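Long-range contacts in pectate lyase (Paenibacillus sp. 0602, PDB 5GT5), which probably cleaves polygalacturonate and partly methylated pectin by endo-acting, calcium-dependent beta-elimination, as a member of polysaccharide lyase family 1: residues Ser242-Ser253 against Tyr270-Arg281; Pro347-Ala358 against Pro388-Lys397. The protein carries 1 engineered substitution. All coordinates share one frame; numbering follows the deposited sequence.

Contact 1: Ser242-Ser253 against Tyr270-Arg281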
loop_
_atom_site.group_PDB
_atom_site.type_symbol
_atom_site.label_atom_id
_atom_site.label_comp_id
_atom_site.label_asym_id
_atom_site.label_seq_id
_atom_site.Cartn_x
_atom_site.Cartn_y
_atom_site.Cartn_z
ATOM N N SER A 242 19.975 28.417 10.632
ATOM C CA SER A 242 19.063 27.776 9.673
ATOM C C SER A 242 19.385 26.306 9.429
ATOM O O SER A 242 20.514 25.851 9.618
ATOM C CB SER A 242 19.044 28.550 8.349
ATOM O OG SER A 242 20.343 28.776 7.853
ATOM N N GLN A 243 18.348 25.555 9.070
ATOM C CA GLN A 243 18.497 24.107 8.849
ATOM C C GLN A 243 18.957 23.854 7.421
ATOM O O GLN A 243 18.383 24.387 6.481
ATOM C CB GLN A 243 17.137 23.444 9.106
ATOM C CG GLN A 243 17.034 21.992 8.627
ATOM C CD GLN A 243 18.001 21.065 9.334
ATOM O OE1 GLN A 243 18.547 21.417 10.399
ATOM N NE2 GLN A 243 18.209 19.876 8.773
ATOM N N LYS A 244 20.002 23.062 7.229
ATOM C CA LYS A 244 20.583 22.905 5.876
ATOM C C LYS A 244 19.709 22.083 4.939
ATOM O O LYS A 244 19.580 22.409 3.767
ATOM C CB LYS A 244 21.975 22.273 5.978
ATOM C CG LYS A 244 22.749 22.133 4.677
ATOM C CD LYS A 244 23.093 23.497 4.119
ATOM C CE LYS A 244 24.218 24.159 4.905
ATOM N NZ LYS A 244 24.643 25.465 4.295
ATOM N N LYS A 245 19.100 21.016 5.436
ATOM C CA LYS A 245 18.362 20.064 4.574
ATOM C C LYS A 245 16.963 19.775 5.106
ATOM O O LYS A 245 16.796 19.486 6.295
ATOM C CB LYS A 245 19.125 18.716 4.470
ATOM C CG LYS A 245 20.459 18.781 3.744
ATOM C CD LYS A 245 21.323 17.593 4.114
ATOM C CE LYS A 245 22.713 17.670 3.504
ATOM N NZ LYS A 245 23.675 16.820 4.270
ATOM N N GLY A 246 15.957 19.812 4.233
ATOM C CA GLY A 246 14.597 19.491 4.608
ATOM C C GLY A 246 14.196 18.041 4.384
ATOM O O GLY A 246 14.402 17.190 5.245
ATOM N N HIS A 247 13.594 17.757 3.227
ATOM C CA HIS A 247 13.096 16.435 2.860
ATOM C C HIS A 247 13.846 15.868 1.644
ATOM O O HIS A 247 13.772 16.440 0.550
ATOM C CB HIS A 247 11.627 16.530 2.410
ATOM C CG HIS A 247 10.672 17.049 3.450
ATOM N ND1 HIS A 247 10.493 16.448 4.666
ATOM C CD2 HIS A 247 9.779 18.072 3.386
ATOM C CE1 HIS A 247 9.561 17.115 5.353
ATOM N NE2 HIS A 247 9.120 18.099 4.594
ATOM N N LEU A 248 14.568 14.781 1.819
ATOM C CA LEU A 248 15.159 14.028 0.709
ATOM C C LEU A 248 14.188 12.933 0.335
ATOM O O LEU A 248 13.937 12.028 1.135
ATOM C CB LEU A 248 16.505 13.434 1.126
ATOM C CG LEU A 248 17.245 12.696 0.003
ATOM C CD1 LEU A 248 17.604 13.633 -1.166
ATOM C CD2 LEU A 248 18.490 12.037 0.598
ATOM N N VAL A 249 13.598 13.043 -0.849
ATOM C CA VAL A 249 12.610 12.061 -1.316
ATOM C C VAL A 249 13.222 11.347 -2.525
ATOM O O VAL A 249 13.150 11.844 -3.658
ATOM C CB VAL A 249 11.264 12.728 -1.658
ATOM C CG1 VAL A 249 10.223 11.676 -2.000
ATOM C CG2 VAL A 249 10.793 13.596 -0.474
ATOM N N GLY A 250 13.867 10.210 -2.266
ATOM C CA GLY A 250 14.632 9.469 -3.258
ATOM C C GLY A 250 16.078 9.812 -3.063
ATOM O O GLY A 250 16.535 10.918 -3.430
ATOM N N ALA A 251 16.821 8.884 -2.484
ATOM C CA ALA A 251 18.190 9.206 -2.072
ATOM C C ALA A 251 19.287 8.798 -3.031
ATOM O O ALA A 251 20.412 9.236 -2.884
ATOM C CB ALA A 251 18.474 8.626 -0.705
ATOM N N THR A 252 18.974 7.934 -3.992
ATOM C CA THR A 252 19.999 7.421 -4.901
ATOM C C THR A 252 19.656 7.774 -6.339
ATOM O O THR A 252 18.544 7.531 -6.793
ATOM C CB THR A 252 20.109 5.909 -4.776
ATOM O OG1 THR A 252 20.310 5.557 -3.393
ATOM C CG2 THR A 252 21.287 5.367 -5.627
ATOM N N SER A 253 20.623 8.313 -7.083
ATOM C CA SER A 253 20.355 8.759 -8.433
ATOM C C SER A 253 19.927 7.592 -9.351
ATOM O O SER A 253 20.552 6.506 -9.368
ATOM C CB SER A 253 21.600 9.454 -8.977
ATOM O OG SER A 253 21.318 10.088 -10.191
ATOM N N TYR A 270 7.914 25.928 6.902
ATOM C CA TYR A 270 9.354 25.662 6.790
ATOM C C TYR A 270 10.058 26.975 7.064
ATOM O O TYR A 270 10.169 27.819 6.164
ATOM C CB TYR A 270 9.708 25.146 5.376
ATOM C CG TYR A 270 9.065 23.793 5.088
ATOM C CD1 TYR A 270 9.683 22.615 5.485
ATOM C CD2 TYR A 270 7.838 23.719 4.432
ATOM C CE1 TYR A 270 9.072 21.374 5.282
ATOM C CE2 TYR A 270 7.231 22.487 4.178
ATOM C CZ TYR A 270 7.853 21.321 4.620
ATOM O OH TYR A 270 7.244 20.114 4.379
ATOM N N LYS A 271 10.465 27.185 8.323
ATOM C CA LYS A 271 11.065 28.432 8.736
ATOM C C LYS A 271 12.568 28.298 8.797
ATOM O O LYS A 271 13.101 27.512 9.591
ATOM C CB LYS A 271 10.511 28.836 10.106
ATOM C CG LYS A 271 11.026 30.206 10.544
ATOM C CD LYS A 271 10.488 30.604 11.931
ATOM C CE LYS A 271 11.099 31.926 12.417
ATOM N NZ LYS A 271 12.343 31.752 13.231
ATOM N N ASP A 272 13.249 29.058 7.931
ATOM C CA ASP A 272 14.703 29.046 7.875
ATOM C C ASP A 272 15.227 27.646 7.608
ATOM O O ASP A 272 16.176 27.168 8.249
ATOM C CB ASP A 272 15.293 29.661 9.150
ATOM C CG ASP A 272 14.818 31.086 9.351
ATOM O OD1 ASP A 272 14.881 31.862 8.362
ATOM O OD2 ASP A 272 14.370 31.409 10.481
ATOM N N ILE A 273 14.602 27.001 6.616
ATOM C CA ILE A 273 15.084 25.760 6.041
ATOM C C ILE A 273 15.725 26.124 4.698
ATOM O O ILE A 273 15.082 26.743 3.858
ATOM C CB ILE A 273 13.906 24.759 5.830
ATOM C CG1 ILE A 273 13.020 24.674 7.086
ATOM C CG2 ILE A 273 14.442 23.424 5.353
ATOM C CD1 ILE A 273 13.744 24.248 8.376
ATOM N N GLN A 274 16.982 25.759 4.513
ATOM C CA GLN A 274 17.751 26.249 3.359
ATOM C C GLN A 274 17.458 25.545 2.052
ATOM O O GLN A 274 17.765 26.069 0.988
ATOM C CB GLN A 274 19.245 26.098 3.625
ATOM C CG GLN A 274 19.789 27.036 4.715
ATOM C CD GLN A 274 21.305 26.961 4.821
ATOM O OE1 GLN A 274 22.001 26.483 3.910
ATOM N NE2 GLN A 274 21.825 27.425 5.949
ATOM N N ASP A 275 16.925 24.325 2.103
ATOM C CA ASP A 275 16.960 23.452 0.918
ATOM C C ASP A 275 15.996 22.295 1.084
ATOM O O ASP A 275 15.642 21.912 2.207
ATOM C CB ASP A 275 18.407 22.923 0.768
ATOM C CG ASP A 275 18.751 22.385 -0.617
ATOM O OD1 ASP A 275 17.952 22.490 -1.587
ATOM O OD2 ASP A 275 19.881 21.849 -0.726
ATOM N N ARG A 276 15.577 21.733 -0.046
ATOM C CA ARG A 276 14.846 20.461 -0.111
ATOM C C ARG A 276 13.446 20.562 0.478
ATOM O O ARG A 276 13.088 19.862 1.433
ATOM C CB ARG A 276 15.635 19.326 0.539
ATOM C CG ARG A 276 17.075 19.197 0.064
ATOM C CD ARG A 276 17.626 17.869 0.596
ATOM N NE ARG A 276 19.015 17.656 0.173
ATOM C CZ ARG A 276 19.789 16.682 0.675
ATOM N NH1 ARG A 276 19.333 15.898 1.625
ATOM N NH2 ARG A 276 21.037 16.545 0.247
ATOM N N MET A 277 12.623 21.403 -0.137
ATOM C CA MET A 277 11.224 21.537 0.315
ATOM C C MET A 277 10.204 21.228 -0.784
ATOM O O MET A 277 9.448 22.106 -1.200
ATOM C CB MET A 277 10.993 22.947 0.856
ATOM C CG MET A 277 11.740 23.197 2.187
ATOM S SD MET A 277 11.782 24.939 2.658
ATOM C CE MET A 277 13.030 25.522 1.524
ATOM N N PRO A 278 10.182 19.974 -1.281
ATOM C CA PRO A 278 11.077 18.838 -1.045
ATOM C C PRO A 278 12.167 18.787 -2.102
ATOM O O PRO A 278 12.170 19.601 -3.036
ATOM C CB PRO A 278 10.145 17.650 -1.207
ATOM C CG PRO A 278 9.261 18.103 -2.391
ATOM C CD PRO A 278 9.108 19.607 -2.234
ATOM N N ARG A 279 13.108 17.851 -1.959
ATOM C CA ARG A 279 13.942 17.461 -3.101
ATOM C C ARG A 279 13.493 16.079 -3.558
ATOM O O ARG A 279 13.626 15.093 -2.823
ATOM C CB ARG A 279 15.421 17.402 -2.728
ATOM C CG ARG A 279 16.324 17.187 -3.959
ATOM C CD ARG A 279 17.589 16.419 -3.572
ATOM N NE ARG A 279 18.575 16.529 -4.639
ATOM C CZ ARG A 279 18.529 15.844 -5.775
ATOM N NH1 ARG A 279 17.560 14.951 -6.014
ATOM N NH2 ARG A 279 19.488 16.073 -6.674
ATOM N N LEU A 280 12.976 16.003 -4.778
ATOM C CA LEU A 280 12.440 14.751 -5.311
ATOM C C LEU A 280 13.278 14.181 -6.444
ATOM O O LEU A 280 13.740 14.923 -7.304
ATOM C CB LEU A 280 11.042 15.015 -5.863
ATOM C CG LEU A 280 10.347 13.798 -6.496
ATOM C CD1 LEU A 280 10.041 12.697 -5.460
ATOM C CD2 LEU A 280 9.043 14.285 -7.133
ATOM N N ARG A 281 13.430 12.854 -6.469
ATOM C CA ARG A 281 13.881 12.114 -7.654
ATOM C C ARG A 281 12.745 11.216 -8.125
ATOM O O ARG A 281 12.143 10.494 -7.322
ATOM C CB ARG A 281 15.055 11.190 -7.313
ATOM C CG ARG A 281 16.353 11.879 -7.060
ATOM C CD ARG A 281 17.450 10.843 -6.784
ATOM N NE ARG A 281 18.752 11.463 -6.891
ATOM C CZ ARG A 281 19.468 11.960 -5.894
ATOM N NH1 ARG A 281 19.035 11.912 -4.633
ATOM N NH2 ARG A 281 20.644 12.515 -6.153
HETATM O O HOH W 1 21.508 21.770 1.423
HETATM O O HOH W 2 17.156 15.999 3.643
HETATM O O HOH W 3 15.746 13.632 -4.079
#

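Contact 2: Pro347-Ala358 against Pro388-Lys397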
loop_
_atom_site.group_PDB
_atom_site.type_symbol
_atom_site.label_atom_id
_atom_site.label_comp_id
_atom_site.label_asym_id
_atom_site.label_seq_id
_atom_site.Cartn_x
_atom_site.Cartn_y
_atom_site.Cartn_z
ATOM N N PRO A 347 13.509 29.475 -5.660
ATOM C CA PRO A 347 12.394 28.688 -5.111
ATOM C C PRO A 347 11.994 27.450 -5.906
ATOM O O PRO A 347 11.309 26.590 -5.345
ATOM C CB PRO A 347 11.231 29.692 -5.110
ATOM C CG PRO A 347 11.608 30.698 -6.216
ATOM C CD PRO A 347 13.104 30.826 -6.109
ATOM N N VAL A 348 12.370 27.388 -7.175
ATOM C CA VAL A 348 11.859 26.367 -8.076
ATOM C C VAL A 348 13.028 25.863 -8.911
ATOM O O VAL A 348 13.504 26.563 -9.814
ATOM C CB VAL A 348 10.745 26.945 -9.015
ATOM C CG1 VAL A 348 10.139 25.814 -9.870
ATOM C CG2 VAL A 348 9.628 27.620 -8.219
ATOM N N ARG A 349 13.495 24.650 -8.638
ATOM C CA ARG A 349 14.654 24.103 -9.353
ATOM C C ARG A 349 14.301 22.785 -9.996
ATOM O O ARG A 349 13.497 22.003 -9.465
ATOM C CB ARG A 349 15.852 23.925 -8.411
ATOM C CG ARG A 349 16.398 25.236 -7.893
ATOM C CD ARG A 349 17.604 25.013 -7.002
ATOM N NE ARG A 349 18.767 24.721 -7.805
ATOM C CZ ARG A 349 19.548 25.655 -8.354
ATOM N NH1 ARG A 349 19.307 26.945 -8.145
ATOM N NH2 ARG A 349 20.581 25.298 -9.103
ATOM N N ASN A 350 14.930 22.532 -11.137
ATOM C CA ASN A 350 14.606 21.371 -11.953
ATOM C C ASN A 350 15.780 20.466 -12.316
ATOM O O ASN A 350 15.588 19.515 -13.046
ATOM C CB ASN A 350 13.809 21.788 -13.214
ATOM C CG ASN A 350 14.663 22.532 -14.244
ATOM O OD1 ASN A 350 15.823 22.876 -13.990
ATOM N ND2 ASN A 350 14.084 22.778 -15.408
ATOM N N ASN A 351 16.982 20.754 -11.826
ATOM C CA ASN A 351 18.130 19.919 -12.168
ATOM C C ASN A 351 19.311 20.337 -11.327
ATOM O O ASN A 351 19.769 21.470 -11.431
ATOM C CB ASN A 351 18.472 20.070 -13.672
ATOM C CG ASN A 351 19.549 19.094 -14.128
ATOM O OD1 ASN A 351 20.542 18.888 -13.425
ATOM N ND2 ASN A 351 19.351 18.480 -15.279
ATOM N N GLN A 352 19.776 19.427 -10.477
ATOM C CA GLN A 352 20.881 19.687 -9.575
ATOM C C GLN A 352 22.196 19.045 -10.012
ATOM O O GLN A 352 23.253 19.485 -9.596
ATOM C CB GLN A 352 20.568 19.089 -8.207
ATOM C CG GLN A 352 19.328 19.659 -7.538
ATOM C CD GLN A 352 19.488 21.107 -7.222
ATOM O OE1 GLN A 352 19.167 21.955 -8.052
ATOM N NE2 GLN A 352 19.980 21.419 -6.012
ATOM N N THR A 353 22.135 18.024 -10.853
ATOM C CA THR A 353 23.317 17.194 -11.081
ATOM C C THR A 353 24.077 17.605 -12.350
ATOM O O THR A 353 25.301 17.616 -12.361
ATOM C CB THR A 353 22.930 15.692 -11.117
ATOM O OG1 THR A 353 22.384 15.311 -9.843
ATOM C CG2 THR A 353 24.152 14.812 -11.401
ATOM N N ASP A 354 23.359 17.955 -13.400
ATOM C CA ASP A 354 23.998 18.378 -14.646
ATOM C C ASP A 354 22.938 18.983 -15.550
ATOM O O ASP A 354 22.229 18.243 -16.225
ATOM C CB ASP A 354 24.625 17.183 -15.368
ATOM C CG ASP A 354 25.288 17.590 -16.699
ATOM O OD1 ASP A 354 25.214 18.787 -17.075
ATOM O OD2 ASP A 354 25.876 16.703 -17.358
ATOM N N PRO A 355 22.857 20.326 -15.557
ATOM C CA PRO A 355 21.798 20.982 -16.339
ATOM C C PRO A 355 21.878 20.727 -17.831
ATOM O O PRO A 355 20.868 20.920 -18.498
ATOM C CB PRO A 355 21.997 22.464 -16.020
ATOM C CG PRO A 355 22.564 22.441 -14.601
ATOM C CD PRO A 355 23.545 21.272 -14.668
ATOM N N THR A 356 23.003 20.229 -18.343
ATOM C CA THR A 356 23.060 19.974 -19.775
ATOM C C THR A 356 22.569 18.570 -20.105
ATOM O O THR A 356 22.485 18.193 -21.273
ATOM C CB THR A 356 24.529 20.057 -20.289
ATOM O OG1 THR A 356 25.292 18.934 -19.809
ATOM C CG2 THR A 356 25.173 21.358 -19.832
ATOM N N ASN A 357 22.158 17.810 -19.084
ATOM C CA ASN A 357 21.690 16.446 -19.292
ATOM C C ASN A 357 20.230 16.262 -18.868
ATOM O O ASN A 357 19.919 16.252 -17.666
ATOM C CB ASN A 357 22.623 15.491 -18.533
ATOM C CG ASN A 357 22.286 14.026 -18.747
ATOM O OD1 ASN A 357 21.249 13.679 -19.307
ATOM N ND2 ASN A 357 23.181 13.144 -18.291
ATOM N N ALA A 358 19.320 16.116 -19.827
ATOM C CA ALA A 358 17.885 16.093 -19.518
ATOM C C ALA A 358 17.463 14.950 -18.608
ATOM O O ALA A 358 16.438 15.036 -17.926
ATOM C CB ALA A 358 17.052 16.099 -20.804
ATOM N N PRO A 388 9.083 35.154 -11.281
ATOM C CA PRO A 388 10.214 34.810 -10.406
ATOM C C PRO A 388 10.110 33.377 -9.878
ATOM O O PRO A 388 11.042 32.903 -9.228
ATOM C CB PRO A 388 10.094 35.817 -9.256
ATOM C CG PRO A 388 8.611 36.083 -9.146
ATOM C CD PRO A 388 8.123 36.053 -10.621
ATOM N N LEU A 389 9.013 32.701 -10.177
ATOM C CA LEU A 389 8.864 31.284 -9.819
ATOM C C LEU A 389 9.211 30.339 -10.990
ATOM O O LEU A 389 8.941 29.141 -10.927
ATOM C CB LEU A 389 7.446 31.021 -9.329
ATOM C CG LEU A 389 7.079 31.809 -8.082
ATOM C CD1 LEU A 389 5.607 31.663 -7.763
ATOM C CD2 LEU A 389 7.931 31.324 -6.913
ATOM N N ALA A 390 9.817 30.865 -12.064
ATOM C CA ALA A 390 10.167 30.004 -13.197
ATOM C C ALA A 390 11.222 28.966 -12.790
ATOM O O ALA A 390 12.123 29.259 -12.009
ATOM C CB ALA A 390 10.701 30.847 -14.347
ATOM N N PRO A 391 11.108 27.748 -13.318
ATOM C CA PRO A 391 12.111 26.737 -12.973
ATOM C C PRO A 391 13.470 27.042 -13.533
ATOM O O PRO A 391 13.583 27.458 -14.684
ATOM C CB PRO A 391 11.573 25.454 -13.634
ATOM C CG PRO A 391 10.125 25.718 -13.972
ATOM C CD PRO A 391 10.038 27.215 -14.182
ATOM N N VAL A 392 14.497 26.801 -12.736
ATOM C CA VAL A 392 15.883 26.939 -13.166
ATOM C C VAL A 392 16.648 25.696 -12.726
ATOM O O VAL A 392 16.225 25.026 -11.781
ATOM C CB VAL A 392 16.561 28.194 -12.572
ATOM C CG1 VAL A 392 15.769 29.422 -12.911
ATOM C CG2 VAL A 392 16.714 28.072 -11.065
ATOM N N PRO A 393 17.771 25.367 -13.384
ATOM C CA PRO A 393 18.460 26.054 -14.479
ATOM C C PRO A 393 18.415 25.309 -15.810
ATOM O O PRO A 393 18.966 25.805 -16.813
ATOM C CB PRO A 393 19.896 26.034 -13.976
ATOM C CG PRO A 393 20.017 24.659 -13.388
ATOM C CD PRO A 393 18.652 24.356 -12.764
ATOM N N ALA A 394 17.789 24.142 -15.860
ATOM C CA ALA A 394 17.826 23.331 -17.077
ATOM C C ALA A 394 16.648 23.634 -17.981
ATOM O O ALA A 394 15.622 24.192 -17.540
ATOM C CB ALA A 394 17.849 21.836 -16.718
ATOM N N ALA A 395 16.800 23.264 -19.251
ATOM C CA ALA A 395 15.707 23.330 -20.210
ATOM C C ALA A 395 14.484 22.709 -19.568
ATOM O O ALA A 395 14.548 21.623 -18.958
ATOM C CB ALA A 395 16.084 22.581 -21.466
ATOM N N ILE A 396 13.349 23.399 -19.682
ATOM C CA ILE A 396 12.165 23.031 -18.900
ATOM C C ILE A 396 11.426 21.864 -19.536
ATOM O O ILE A 396 11.154 21.869 -20.733
ATOM C CB ILE A 396 11.242 24.263 -18.707
ATOM C CG1 ILE A 396 11.980 25.321 -17.900
ATOM C CG2 ILE A 396 9.899 23.889 -18.065
ATOM C CD1 ILE A 396 11.351 26.723 -17.917
ATOM N N LYS A 397 11.109 20.852 -18.745
ATOM C CA LYS A 397 10.243 19.778 -19.177
ATOM C C LYS A 397 8.798 20.119 -18.861
ATOM O O LYS A 397 8.481 20.432 -17.729
ATOM C CB LYS A 397 10.576 18.478 -18.427
ATOM C CG LYS A 397 11.902 17.822 -18.837
ATOM C CD LYS A 397 12.114 16.518 -18.076
ATOM C CE LYS A 397 13.267 15.681 -18.604
ATOM N NZ LYS A 397 13.441 14.475 -17.725
HETATM O O HOH W 4 11.557 21.221 -15.788
HETATM O O HOH W 5 19.604 22.850 -20.099
#

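Contact 1: Ser242-Ser253 against Tyr270-Arg281
Val249 N bonds to Arg279 O, and Arg281 N returns to Val249 O at 3.0 Å. These bonds pair strands 248-249 and 279-281 in parallel, as expected between successive coils of the pectate lyase beta-helix. A separate bridge joins Gln243 to Ile273, one residue out of step. Between the two ladders, a cis peptide precedes Pro278, and His247 N meets Arg276 O.

Side-chain hydrogen bonds fix the flat groups. The Gln274 amide is held at both ends: NE2 gives a straight bond to Ser242 OG (2.8 Å, 168°), and OE1 accepts from Lys244 NZ at 2.9 Å. His247 NE2 meets Tyr270 OH at the imidazole edge (2.8 Å), with the rings nearly perpendicular (87°). Arg281 NH1 reaches Gly250 O in its guanidinium plane.

Apolar contact is made by Val249 CG1 on Leu280 CD1 (3.6 Å) and by Gln243 CB on Ile273 CD1.

The Arg276 chain, extended from CG to NE (chi3 180°), carries its guanidinium between Lys245 CG, over its centre, and Leu248 CD1, off-centre over the opposite face. Lys245 NZ pairs with Asp174, a likely calcium ligand. Arg276 is the probable active-site residue. These aliphatic walls would limit its tilt, consistent with a guanidinium held ready near the likely calcium site.

Contact 2: Pro347-Ala358 against Pro388-Lys397
Asn350 uses its side-chain amide like a backbone peptide, bonding both the N and the O of Ala394. Asn350 OD1 accepts from Ala394 N at 3.0 Å, in the carbonyl plane and on a lone pair. Asn350 ND2 points straight at Ala394 O (3.0 Å, 179°), but meets that oxygen from above its carbonyl plane. The amide is turned to this position by a chi1 of 71°, which sets CG between the backbone N and carbonyl carbon. A water accepts from both ND2 and Lys397 N. The cis peptide before Pro393 lies between this pair and the single bridge of Arg349 with Val392. There Val392 N bonds to Val348 O, and Asn350 N to Val392 O.

The bridge lies at the end of strand 346-349, an outermost strand of a parallel sheet of the beta-helix. Residues 388-397, which have no regular structure, run along it. Val348 packs on them with both methyls: Val348 CG1 is 4.0 Å from Pro391 CB, and CG2 lies against Leu389 O. Val348 also touches Ile364 of strand 363-367.

Beyond the strand, Pro355, second residue of the type I turn Asp354-Asn357, faces residues 388-397. Pro355 CG meets Pro393 CG at 3.6 Å, the two rings crossing obliquely. Ala394 CB is wedged against Asn351 CB (3.6 Å) and Pro355 O. The extended chain of Lys397 carries NZ to Ala358 O at 3.1 Å and also to Thr361 O.

Contact 1 is buried near the middle of the chain, while contact 2 lies farther out and is partly exposed. Both reach the same four-stranded parallel sheet, at its two outermost strands: 248-249 in contact 1 and 346-349 in contact 2. Strands 279-281 and 324-329 lie between them. Contact 1 joins two neighbouring strands and the loops leading into them, and some of its charged side chains, Lys245 and Arg276, lie at the probable catalytic region. Contact 2 joins a strand and its following turn to an irregular segment rich in proline and alanine. Its side-chain bonds mostly grip backbone atoms. The two meet where Arg279 NH2 packs on Gln352 CB at 3.6 Å.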